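Local coordinates for SAG family member (Sag19) (Eimeria tenella, PDB 6ZZB), which is of unknown molecular function but serves as a major surface antigen of the parasite, with a fold related to the CAP protein superfamily, at residues 54-62 with 182-193; 145-156 with 171-180. All coordinates share one frame; numbering follows the deposited sequence.

Interaction 1: 54-62 with 182-193; sequences LAIINKLRS and FLLSEKSKKVSC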
loop_
_atom_site.group_PDB
_atom_site.type_symbol
_atom_site.label_atom_id
_atom_site.label_comp_id
_atom_site.label_asym_id
_atom_site.label_seq_id
_atom_site.Cartn_x
_atom_site.Cartn_y
_atom_site.Cartn_z
ATOM N N LEU A 54 2.259 10.436 6.063
ATOM C CA LEU A 54 2.350 11.295 4.856
ATOM C C LEU A 54 3.755 11.915 4.768
ATOM O O LEU A 54 4.225 12.044 3.644
ATOM C CB LEU A 54 1.237 12.344 4.908
ATOM C CG LEU A 54 0.881 13.057 3.614
ATOM C CD1 LEU A 54 0.655 12.101 2.465
ATOM C CD2 LEU A 54 -0.368 13.911 3.847
ATOM N N ALA A 55 4.395 12.221 5.885
ATOM C CA ALA A 55 5.753 12.821 5.870
ATOM C C ALA A 55 6.729 11.867 5.183
ATOM O O ALA A 55 7.472 12.331 4.297
ATOM C CB ALA A 55 6.222 13.164 7.260
ATOM N N ILE A 56 6.766 10.603 5.600
ATOM C CA ILE A 56 7.744 9.648 4.995
ATOM C C ILE A 56 7.360 9.410 3.533
ATOM O O ILE A 56 8.264 9.372 2.675
ATOM C CB ILE A 56 7.889 8.348 5.804
ATOM C CG1 ILE A 56 8.988 7.452 5.212
ATOM C CG2 ILE A 56 6.600 7.554 5.919
ATOM C CD1 ILE A 56 10.317 8.126 5.069
ATOM N N ILE A 57 6.085 9.281 3.195
ATOM C CA ILE A 57 5.675 9.061 1.789
ATOM C C ILE A 57 6.180 10.232 0.948
ATOM O O ILE A 57 6.765 10.025 -0.131
ATOM C CB ILE A 57 4.156 8.854 1.674
ATOM C CG1 ILE A 57 3.755 7.530 2.340
ATOM C CG2 ILE A 57 3.738 8.908 0.226
ATOM C CD1 ILE A 57 2.271 7.330 2.514
ATOM N N ASN A 58 5.946 11.458 1.410
ATOM C CA ASN A 58 6.315 12.641 0.599
ATOM C C ASN A 58 7.837 12.849 0.588
ATOM O O ASN A 58 8.304 13.343 -0.469
ATOM C CB ASN A 58 5.545 13.863 1.079
ATOM C CG ASN A 58 4.138 13.869 0.542
ATOM O OD1 ASN A 58 3.866 13.383 -0.553
ATOM N ND2 ASN A 58 3.213 14.463 1.284
ATOM N N LYS A 59 8.545 12.432 1.631
ATOM C CA LYS A 59 10.034 12.462 1.637
ATOM C C LYS A 59 10.528 11.537 0.519
ATOM O O LYS A 59 11.334 11.960 -0.343
ATOM C CB LYS A 59 10.586 12.060 2.999
ATOM C CG LYS A 59 12.105 11.996 3.052
ATOM C CD LYS A 59 12.655 12.097 4.446
ATOM C CE LYS A 59 14.090 11.623 4.541
ATOM N NZ LYS A 59 14.149 10.148 4.671
ATOM N N LEU A 60 9.993 10.325 0.446
ATOM C CA LEU A 60 10.435 9.339 -0.575
ATOM C C LEU A 60 10.097 9.826 -1.991
ATOM O O LEU A 60 10.876 9.542 -2.920
ATOM C CB LEU A 60 9.819 7.969 -0.269
ATOM C CG LEU A 60 10.310 7.324 1.021
ATOM C CD1 LEU A 60 9.482 6.109 1.385
ATOM C CD2 LEU A 60 11.769 6.907 0.908
ATOM N N ARG A 61 8.984 10.530 -2.210
ATOM C CA ARG A 61 8.605 11.005 -3.559
ATOM C C ARG A 61 9.463 12.206 -3.974
ATOM O O ARG A 61 9.524 12.478 -5.181
ATOM C CB ARG A 61 7.116 11.339 -3.615
ATOM C CG ARG A 61 6.237 10.115 -3.441
ATOM C CD ARG A 61 4.773 10.541 -3.411
ATOM N NE ARG A 61 4.261 11.179 -4.609
ATOM C CZ ARG A 61 3.771 10.577 -5.677
ATOM N NH1 ARG A 61 3.707 9.252 -5.747
ATOM N NH2 ARG A 61 3.300 11.271 -6.700
ATOM N N SER A 62 10.059 12.897 -3.005
ATOM C CA SER A 62 10.846 14.139 -3.221
ATOM C C SER A 62 12.296 13.901 -2.785
ATOM O O SER A 62 13.136 13.729 -3.684
ATOM C CB SER A 62 10.219 15.281 -2.476
ATOM O OG SER A 62 10.369 15.098 -1.081
ATOM N N PHE A 182 3.221 1.927 -5.927
ATOM C CA PHE A 182 2.155 2.854 -5.466
ATOM C C PHE A 182 2.788 4.099 -4.872
ATOM O O PHE A 182 2.337 5.217 -5.153
ATOM C CB PHE A 182 1.252 2.187 -4.433
ATOM C CG PHE A 182 0.248 1.263 -5.025
ATOM C CD1 PHE A 182 -0.983 1.747 -5.443
ATOM C CD2 PHE A 182 0.529 -0.079 -5.201
ATOM C CE1 PHE A 182 -1.919 0.895 -5.989
ATOM C CE2 PHE A 182 -0.405 -0.927 -5.774
ATOM C CZ PHE A 182 -1.620 -0.428 -6.205
ATOM N N LEU A 183 3.815 3.945 -4.061
ATOM C CA LEU A 183 4.464 5.083 -3.386
ATOM C C LEU A 183 4.971 6.087 -4.422
ATOM O O LEU A 183 4.928 7.299 -4.149
ATOM C CB LEU A 183 5.639 4.624 -2.526
ATOM C CG LEU A 183 5.264 3.949 -1.217
ATOM C CD1 LEU A 183 6.440 3.192 -0.641
ATOM C CD2 LEU A 183 4.764 4.981 -0.217
ATOM N N LEU A 184 5.530 5.590 -5.508
ATOM C CA LEU A 184 6.226 6.434 -6.518
ATOM C C LEU A 184 5.380 6.611 -7.769
ATOM O O LEU A 184 5.952 7.030 -8.820
ATOM C CB LEU A 184 7.566 5.783 -6.862
ATOM C CG LEU A 184 8.541 5.692 -5.706
ATOM C CD1 LEU A 184 9.870 5.162 -6.216
ATOM C CD2 LEU A 184 8.763 7.019 -5.015
ATOM N N SER A 185 4.094 6.334 -7.719
ATOM C CA SER A 185 3.206 6.440 -8.901
ATOM C C SER A 185 2.939 7.924 -9.223
ATOM O O SER A 185 2.572 8.688 -8.322
ATOM C CB SER A 185 1.923 5.723 -8.643
ATOM O OG SER A 185 1.008 5.939 -9.710
ATOM N N GLU A 186 3.124 8.297 -10.488
ATOM C CA GLU A 186 2.628 9.580 -11.046
ATOM C C GLU A 186 1.100 9.611 -11.003
ATOM O O GLU A 186 0.561 10.686 -10.947
ATOM C CB GLU A 186 3.134 9.750 -12.484
ATOM C CG GLU A 186 4.508 10.371 -12.559
ATOM C CD GLU A 186 4.501 11.886 -12.652
ATOM O OE1 GLU A 186 3.426 12.503 -12.426
ATOM O OE2 GLU A 186 5.566 12.447 -12.965
ATOM N N LYS A 187 0.416 8.469 -10.963
ATOM C CA LYS A 187 -1.071 8.455 -10.824
ATOM C C LYS A 187 -1.474 8.777 -9.375
ATOM O O LYS A 187 -2.641 9.125 -9.191
ATOM C CB LYS A 187 -1.716 7.115 -11.167
ATOM C CG LYS A 187 -1.612 6.667 -12.610
ATOM C CD LYS A 187 -2.176 5.288 -12.806
ATOM C CE LYS A 187 -3.676 5.309 -12.684
ATOM N NZ LYS A 187 -4.307 4.107 -13.265
ATOM N N SER A 188 -0.587 8.619 -8.392
ATOM C CA SER A 188 -0.906 8.899 -6.958
ATOM C C SER A 188 -0.960 10.430 -6.762
ATOM O O SER A 188 0.050 11.117 -7.040
ATOM C CB SER A 188 0.081 8.214 -6.017
ATOM O OG SER A 188 0.007 6.775 -6.146
ATOM N N LYS A 189 -2.098 10.979 -6.313
ATOM C CA LYS A 189 -2.272 12.401 -5.904
ATOM C C LYS A 189 -2.671 12.530 -4.415
ATOM O O LYS A 189 -2.349 13.523 -3.733
ATOM C CB LYS A 189 -3.334 13.049 -6.791
ATOM C CG LYS A 189 -3.064 12.981 -8.296
ATOM C CD LYS A 189 -4.331 13.013 -9.134
ATOM C CE LYS A 189 -4.153 12.456 -10.534
ATOM N NZ LYS A 189 -4.220 10.971 -10.546
ATOM N N LYS A 190 -3.380 11.517 -3.899
ATOM C CA LYS A 190 -3.851 11.534 -2.499
ATOM C C LYS A 190 -3.672 10.139 -1.918
ATOM O O LYS A 190 -3.628 9.177 -2.713
ATOM C CB LYS A 190 -5.330 11.928 -2.424
ATOM C CG LYS A 190 -5.688 13.192 -3.193
ATOM C CD LYS A 190 -7.084 13.646 -2.915
ATOM C CE LYS A 190 -7.504 14.774 -3.827
ATOM N NZ LYS A 190 -8.705 15.430 -3.295
ATOM N N VAL A 191 -3.635 10.068 -0.605
ATOM C CA VAL A 191 -3.472 8.770 0.094
ATOM C C VAL A 191 -4.243 8.775 1.401
ATOM O O VAL A 191 -4.329 9.797 2.068
ATOM C CB VAL A 191 -1.983 8.445 0.269
ATOM C CG1 VAL A 191 -1.280 9.431 1.187
ATOM C CG2 VAL A 191 -1.754 7.014 0.761
ATOM N N SER A 192 -4.831 7.631 1.730
ATOM C CA SER A 192 -5.438 7.370 3.042
ATOM C C SER A 192 -4.828 6.102 3.622
ATOM O O SER A 192 -4.927 5.062 2.960
ATOM C CB SER A 192 -6.922 7.237 2.911
ATOM O OG SER A 192 -7.498 6.973 4.190
ATOM N N CYS A 193 -4.240 6.191 4.797
ATOM C CA CYS A 193 -3.583 5.040 5.440
ATOM C C CYS A 193 -4.322 4.669 6.717
ATOM O O CYS A 193 -4.848 5.541 7.416
ATOM C CB CYS A 193 -2.152 5.365 5.816
ATOM S SG CYS A 193 -1.050 5.719 4.410
#

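Interaction 2: 145-156 with 171-180; sequences TYTAGLDHLKQS and PFNNVNASNV. With SO4 (sulfate ion), chain B.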
loop_
_atom_site.group_PDB
_atom_site.type_symbol
_atom_site.label_atom_id
_atom_site.label_comp_id
_atom_site.label_asym_id
_atom_site.label_seq_id
_atom_site.Cartn_x
_atom_site.Cartn_y
_atom_site.Cartn_z
ATOM N N THR A 145 9.824 -1.022 3.400
ATOM C CA THR A 145 9.211 -1.570 2.170
ATOM C C THR A 145 9.826 -0.874 0.976
ATOM O O THR A 145 9.998 -1.521 -0.089
ATOM C CB THR A 145 7.672 -1.481 2.202
ATOM O OG1 THR A 145 7.139 -2.476 1.324
ATOM C CG2 THR A 145 7.114 -0.131 1.833
ATOM N N TYR A 146 10.130 0.398 1.086
ATOM C CA TYR A 146 10.714 1.165 -0.017
ATOM C C TYR A 146 12.071 0.556 -0.371
ATOM O O TYR A 146 12.329 0.274 -1.563
ATOM C CB TYR A 146 10.844 2.639 0.374
ATOM C CG TYR A 146 11.470 3.466 -0.710
ATOM C CD1 TYR A 146 10.705 4.035 -1.718
ATOM C CD2 TYR A 146 12.839 3.635 -0.753
ATOM C CE1 TYR A 146 11.280 4.796 -2.718
ATOM C CE2 TYR A 146 13.432 4.381 -1.764
ATOM C CZ TYR A 146 12.649 4.951 -2.751
ATOM O OH TYR A 146 13.251 5.687 -3.745
ATOM N N THR A 147 12.930 0.365 0.615
ATOM C CA THR A 147 14.307 -0.118 0.342
ATOM C C THR A 147 14.189 -1.505 -0.275
ATOM O O THR A 147 14.815 -1.772 -1.341
ATOM C CB THR A 147 15.117 -0.107 1.630
ATOM O OG1 THR A 147 15.244 1.272 1.988
ATOM C CG2 THR A 147 16.473 -0.776 1.448
ATOM N N ALA A 148 13.449 -2.401 0.343
ATOM C CA ALA A 148 13.305 -3.794 -0.125
ATOM C C ALA A 148 12.657 -3.800 -1.512
ATOM O O ALA A 148 13.068 -4.602 -2.379
ATOM C CB ALA A 148 12.557 -4.646 0.855
ATOM N N GLY A 149 11.642 -2.987 -1.740
ATOM C CA GLY A 149 10.898 -3.008 -3.007
ATOM C C GLY A 149 11.727 -2.424 -4.132
ATOM O O GLY A 149 11.690 -3.010 -5.227
ATOM N N LEU A 150 12.447 -1.335 -3.891
ATOM C CA LEU A 150 13.314 -0.735 -4.932
ATOM C C LEU A 150 14.452 -1.721 -5.237
ATOM O O LEU A 150 14.779 -1.893 -6.429
ATOM C CB LEU A 150 13.848 0.622 -4.494
ATOM C CG LEU A 150 14.555 1.392 -5.617
ATOM C CD1 LEU A 150 13.727 1.449 -6.889
ATOM C CD2 LEU A 150 14.912 2.791 -5.160
ATOM N N ASP A 151 15.003 -2.397 -4.232
ATOM C CA ASP A 151 16.056 -3.420 -4.488
ATOM C C ASP A 151 15.453 -4.503 -5.368
ATOM O O ASP A 151 16.102 -4.970 -6.307
ATOM C CB ASP A 151 16.601 -3.946 -3.180
ATOM C CG ASP A 151 17.522 -2.970 -2.495
ATOM O OD1 ASP A 151 17.979 -2.038 -3.141
ATOM O OD2 ASP A 151 17.757 -3.207 -1.285
ATOM N N HIS A 152 14.260 -4.982 -5.079
ATOM C CA HIS A 152 13.625 -6.052 -5.871
ATOM C C HIS A 152 13.446 -5.572 -7.307
ATOM O O HIS A 152 13.721 -6.356 -8.229
ATOM C CB HIS A 152 12.287 -6.466 -5.260
ATOM C CG HIS A 152 11.801 -7.756 -5.799
ATOM N ND1 HIS A 152 12.419 -8.941 -5.494
ATOM C CD2 HIS A 152 10.804 -8.041 -6.646
ATOM C CE1 HIS A 152 11.754 -9.926 -6.094
ATOM N NE2 HIS A 152 10.772 -9.407 -6.811
ATOM N N LEU A 153 13.016 -4.338 -7.528
ATOM C CA LEU A 153 12.843 -3.814 -8.902
ATOM C C LEU A 153 14.203 -3.740 -9.596
ATOM O O LEU A 153 14.320 -4.153 -10.768
ATOM C CB LEU A 153 12.189 -2.438 -8.836
ATOM C CG LEU A 153 10.702 -2.496 -8.532
ATOM C CD1 LEU A 153 10.157 -1.107 -8.258
ATOM C CD2 LEU A 153 9.948 -3.145 -9.671
ATOM N N LYS A 154 15.214 -3.249 -8.913
ATOM C CA LYS A 154 16.570 -3.121 -9.513
ATOM C C LYS A 154 17.095 -4.510 -9.902
ATOM O O LYS A 154 17.865 -4.603 -10.928
ATOM C CB LYS A 154 17.495 -2.436 -8.526
ATOM C CG LYS A 154 17.277 -0.937 -8.403
ATOM C CD LYS A 154 18.129 -0.328 -7.315
ATOM C CE LYS A 154 17.952 1.165 -7.230
ATOM N NZ LYS A 154 18.756 1.706 -6.108
ATOM N N GLN A 155 16.769 -5.531 -9.142
ATOM C CA GLN A 155 17.232 -6.912 -9.364
ATOM C C GLN A 155 16.432 -7.569 -10.478
ATOM O O GLN A 155 16.818 -8.655 -10.932
ATOM C CB GLN A 155 17.098 -7.681 -8.060
ATOM C CG GLN A 155 18.128 -7.212 -7.056
ATOM C CD GLN A 155 17.717 -7.418 -5.619
ATOM O OE1 GLN A 155 16.751 -8.116 -5.338
ATOM N NE2 GLN A 155 18.511 -6.864 -4.710
ATOM N N SER A 156 15.304 -6.978 -10.845
ATOM C CA SER A 156 14.341 -7.505 -11.846
ATOM C C SER A 156 14.759 -7.095 -13.256
ATOM O O SER A 156 15.311 -6.028 -13.423
ATOM C CB SER A 156 12.936 -6.995 -11.542
ATOM O OG SER A 156 12.016 -7.322 -12.594
ATOM N N PRO A 171 7.802 -8.261 -11.549
ATOM C CA PRO A 171 8.282 -8.190 -10.165
ATOM C C PRO A 171 7.230 -7.772 -9.124
ATOM O O PRO A 171 7.574 -7.770 -7.944
ATOM C CB PRO A 171 9.287 -7.052 -10.248
ATOM C CG PRO A 171 8.699 -6.107 -11.264
ATOM C CD PRO A 171 8.024 -7.009 -12.277
ATOM N N PHE A 172 5.999 -7.457 -9.544
ATOM C CA PHE A 172 5.006 -6.804 -8.645
ATOM C C PHE A 172 4.217 -7.823 -7.838
ATOM O O PHE A 172 3.408 -7.407 -6.994
ATOM C CB PHE A 172 4.143 -5.840 -9.442
ATOM C CG PHE A 172 4.934 -4.691 -9.993
ATOM C CD1 PHE A 172 5.573 -3.813 -9.148
ATOM C CD2 PHE A 172 5.104 -4.527 -11.366
ATOM C CE1 PHE A 172 6.359 -2.783 -9.635
ATOM C CE2 PHE A 172 5.901 -3.504 -11.851
ATOM C CZ PHE A 172 6.507 -2.617 -10.995
ATOM N N ASN A 173 4.489 -9.119 -7.990
ATOM C CA ASN A 173 4.024 -10.161 -7.056
ATOM C C ASN A 173 4.866 -10.142 -5.778
ATOM O O ASN A 173 4.489 -10.843 -4.826
ATOM C CB ASN A 173 4.041 -11.550 -7.710
ATOM C CG ASN A 173 5.423 -12.025 -8.085
ATOM O OD1 ASN A 173 6.375 -11.264 -8.162
ATOM N ND2 ASN A 173 5.516 -13.301 -8.450
ATOM N N ASN A 174 5.928 -9.365 -5.729
ATOM C CA ASN A 174 6.640 -9.047 -4.473
ATOM C C ASN A 174 5.924 -7.853 -3.838
ATOM O O ASN A 174 5.804 -6.805 -4.488
ATOM C CB ASN A 174 8.122 -8.789 -4.762
ATOM C CG ASN A 174 8.905 -8.347 -3.562
ATOM O OD1 ASN A 174 8.720 -7.235 -3.075
ATOM N ND2 ASN A 174 9.804 -9.202 -3.071
ATOM N N VAL A 175 5.461 -8.013 -2.607
ATOM C CA VAL A 175 4.598 -6.983 -1.982
ATOM C C VAL A 175 5.391 -5.689 -1.822
ATOM O O VAL A 175 4.847 -4.588 -2.022
ATOM C CB VAL A 175 4.003 -7.492 -0.663
ATOM C CG1 VAL A 175 3.174 -6.403 0.004
ATOM C CG2 VAL A 175 3.153 -8.716 -0.865
ATOM N N ASN A 176 6.685 -5.765 -1.499
ATOM C CA ASN A 176 7.495 -4.547 -1.378
ATOM C C ASN A 176 7.585 -3.835 -2.723
ATOM O O ASN A 176 7.525 -2.609 -2.769
ATOM C CB ASN A 176 8.873 -4.844 -0.776
ATOM C CG ASN A 176 8.809 -5.540 0.558
ATOM O OD1 ASN A 176 9.371 -6.646 0.740
ATOM N ND2 ASN A 176 8.163 -4.922 1.503
ATOM N N ALA A 177 7.856 -4.566 -3.812
ATOM C CA ALA A 177 7.943 -3.942 -5.135
ATOM C C ALA A 177 6.611 -3.282 -5.521
ATOM O O ALA A 177 6.632 -2.174 -6.049
ATOM C CB ALA A 177 8.352 -4.964 -6.171
ATOM N N SER A 178 5.511 -3.972 -5.266
ATOM C CA SER A 178 4.164 -3.398 -5.490
ATOM C C SER A 178 4.023 -2.118 -4.666
ATOM O O SER A 178 3.595 -1.090 -5.155
ATOM C CB SER A 178 3.131 -4.411 -5.170
ATOM O OG SER A 178 1.816 -3.866 -5.321
ATOM N N ASN A 179 4.418 -2.171 -3.405
ATOM C CA ASN A 179 4.310 -1.000 -2.507
ATOM C C ASN A 179 5.083 0.175 -3.090
ATOM O O ASN A 179 4.563 1.304 -3.067
ATOM C CB ASN A 179 4.795 -1.329 -1.107
ATOM C CG ASN A 179 3.874 -2.234 -0.322
ATOM O OD1 ASN A 179 2.724 -2.450 -0.706
ATOM N ND2 ASN A 179 4.360 -2.782 0.796
ATOM N N VAL A 180 6.282 -0.046 -3.618
ATOM C CA VAL A 180 7.076 1.058 -4.192
ATOM C C VAL A 180 6.379 1.613 -5.435
ATOM O O VAL A 180 6.430 2.836 -5.633
ATOM C CB VAL A 180 8.494 0.566 -4.530
ATOM C CG1 VAL A 180 9.238 1.530 -5.429
ATOM C CG2 VAL A 180 9.224 0.294 -3.254
HETATM S S SO4 B . 12.152 -10.878 -13.300
HETATM O O1 SO4 B . 11.363 -9.738 -12.881
HETATM O O2 SO4 B . 11.505 -11.513 -14.414
HETATM O O3 SO4 B . 12.223 -11.821 -12.208
HETATM O O4 SO4 B . 13.489 -10.469 -13.666
HETATM O O HOH W 1 9.133 -10.996 -8.283
#

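Interaction 1: 54-62 with 182-193
Arg-61, on the last turn of helix 50-61, reaches into the bend that joins helix 175-183 to strand 190-196, tying together helix and sheet elements of a CAP-like alpha/beta fold. From CB the chain leaves with CG anti to the carbonyl carbon (chi1 -66°). Arg-61 CG comes within 3.2 Å of Leu-183 O and passes Leu-184 CD2 loosely, while CD stays beside the same carbonyl oxygen. A bend at chi3 (62°) then turns the guanidinium into the loop. NE hydrogen-bonds to Gly-70 O. Arg-61 NH1 donates to two carbonyls, Leu-183 O at 2.8 Å and Ser-185 O at 2.9 Å, and Arg-61 NH2 adds a more bent bond to Ser-185 O at 3.1 Å. Ser-185 O is thus gripped end-on and lies in the guanidinium plane; it also accepts from Ser-188 N, so three donors share this buried oxygen. The carbonyls probably offset the arginine charge through their dipoles.

Further back along the helix the contact is greasy. Ile-57 lies athwart Leu-183, with Ile-57 CG1 resting 3.7 Å from Leu-183 CD2. Its CD1 extends to Val-191 and to Cys-193 SG, which is disulfide-bonded to Cys-208. One turn earlier, the Leu-54 and Val-191 side chains run alongside with opposed directions, and Leu-54 CD1 meets Val-191 CG1 at 3.5 Å.

Interaction 2: 145-156 with 171-180
The His-152 ring carries the side-chain amide of Asn-174 stacked on one face, the two planes 21° apart, with Asn-174 ND2 over the ring centre. Asn-174 CB joins it there in a CH-pi contact, 3.7 Å from the ring centroid. At the ring's edge Pro-171 O lies 3.5 Å from His-152 CD2, and a water hydrogen-bonded to NE2 bridges to Asn-173 OD1. Phe-172 takes Pro-171 CG over one face of its ring, while the Ala-177 to Ser-178 peptide lies at its edge. Leu-153 CD2 touches both Pro-171 CG and Phe-172 CE1, 3.6 Å from each.

Helices 138-155 and 175-183 cross steeply here, at -99°, with axes only 7.1 Å apart. Gly-149, having no side chain, lets the backbones come this close, and Gly-149 CA makes a 3.4 Å CA-H...O contact with Asn-176 O. Val-180 enters as a knob among Tyr-146, Gly-149, Leu-150 and Leu-153. Asn-174 is also the N-cap of the second helix, its OD1 accepting from Ala-177 N.

With OG1 anti to the backbone N (chi1 -156°), Thr-145 OG1 receives nearly straight bonds from Asn-176 ND2 at 2.7 Å and Asn-179 ND2 at 2.8 Å, both in their amide planes. One threonine oxygen, accepting twice, therefore orients two amides, and Asn-179, whose OD1 accepts from Val-127 N, connects the crossing to strand 126-131.

Helix 175-183 serves both contacts: its start and middle cross helix 138-155 in interaction 2, and its last turn, with the loop beyond, meets helix 50-61 in interaction 1. The centres lie about 15 Å apart, yet their side chains touch. Tyr-146 is the main junction, Tyr-146 CG packing 3.8 Å from Leu-60 CD2 and Tyr-146 CE1 3.8 Å from Leu-184 CD1; Leu-183 CD1 approaches Thr-145 CG2 more loosely, at 4.2 Å. These apolar contacts link the two interactions. The sulfate, probably from the crystallisation liquor, sits at the far end of interaction 2, hydrogen-bonded to Ser-156 OG and Asn-157 N.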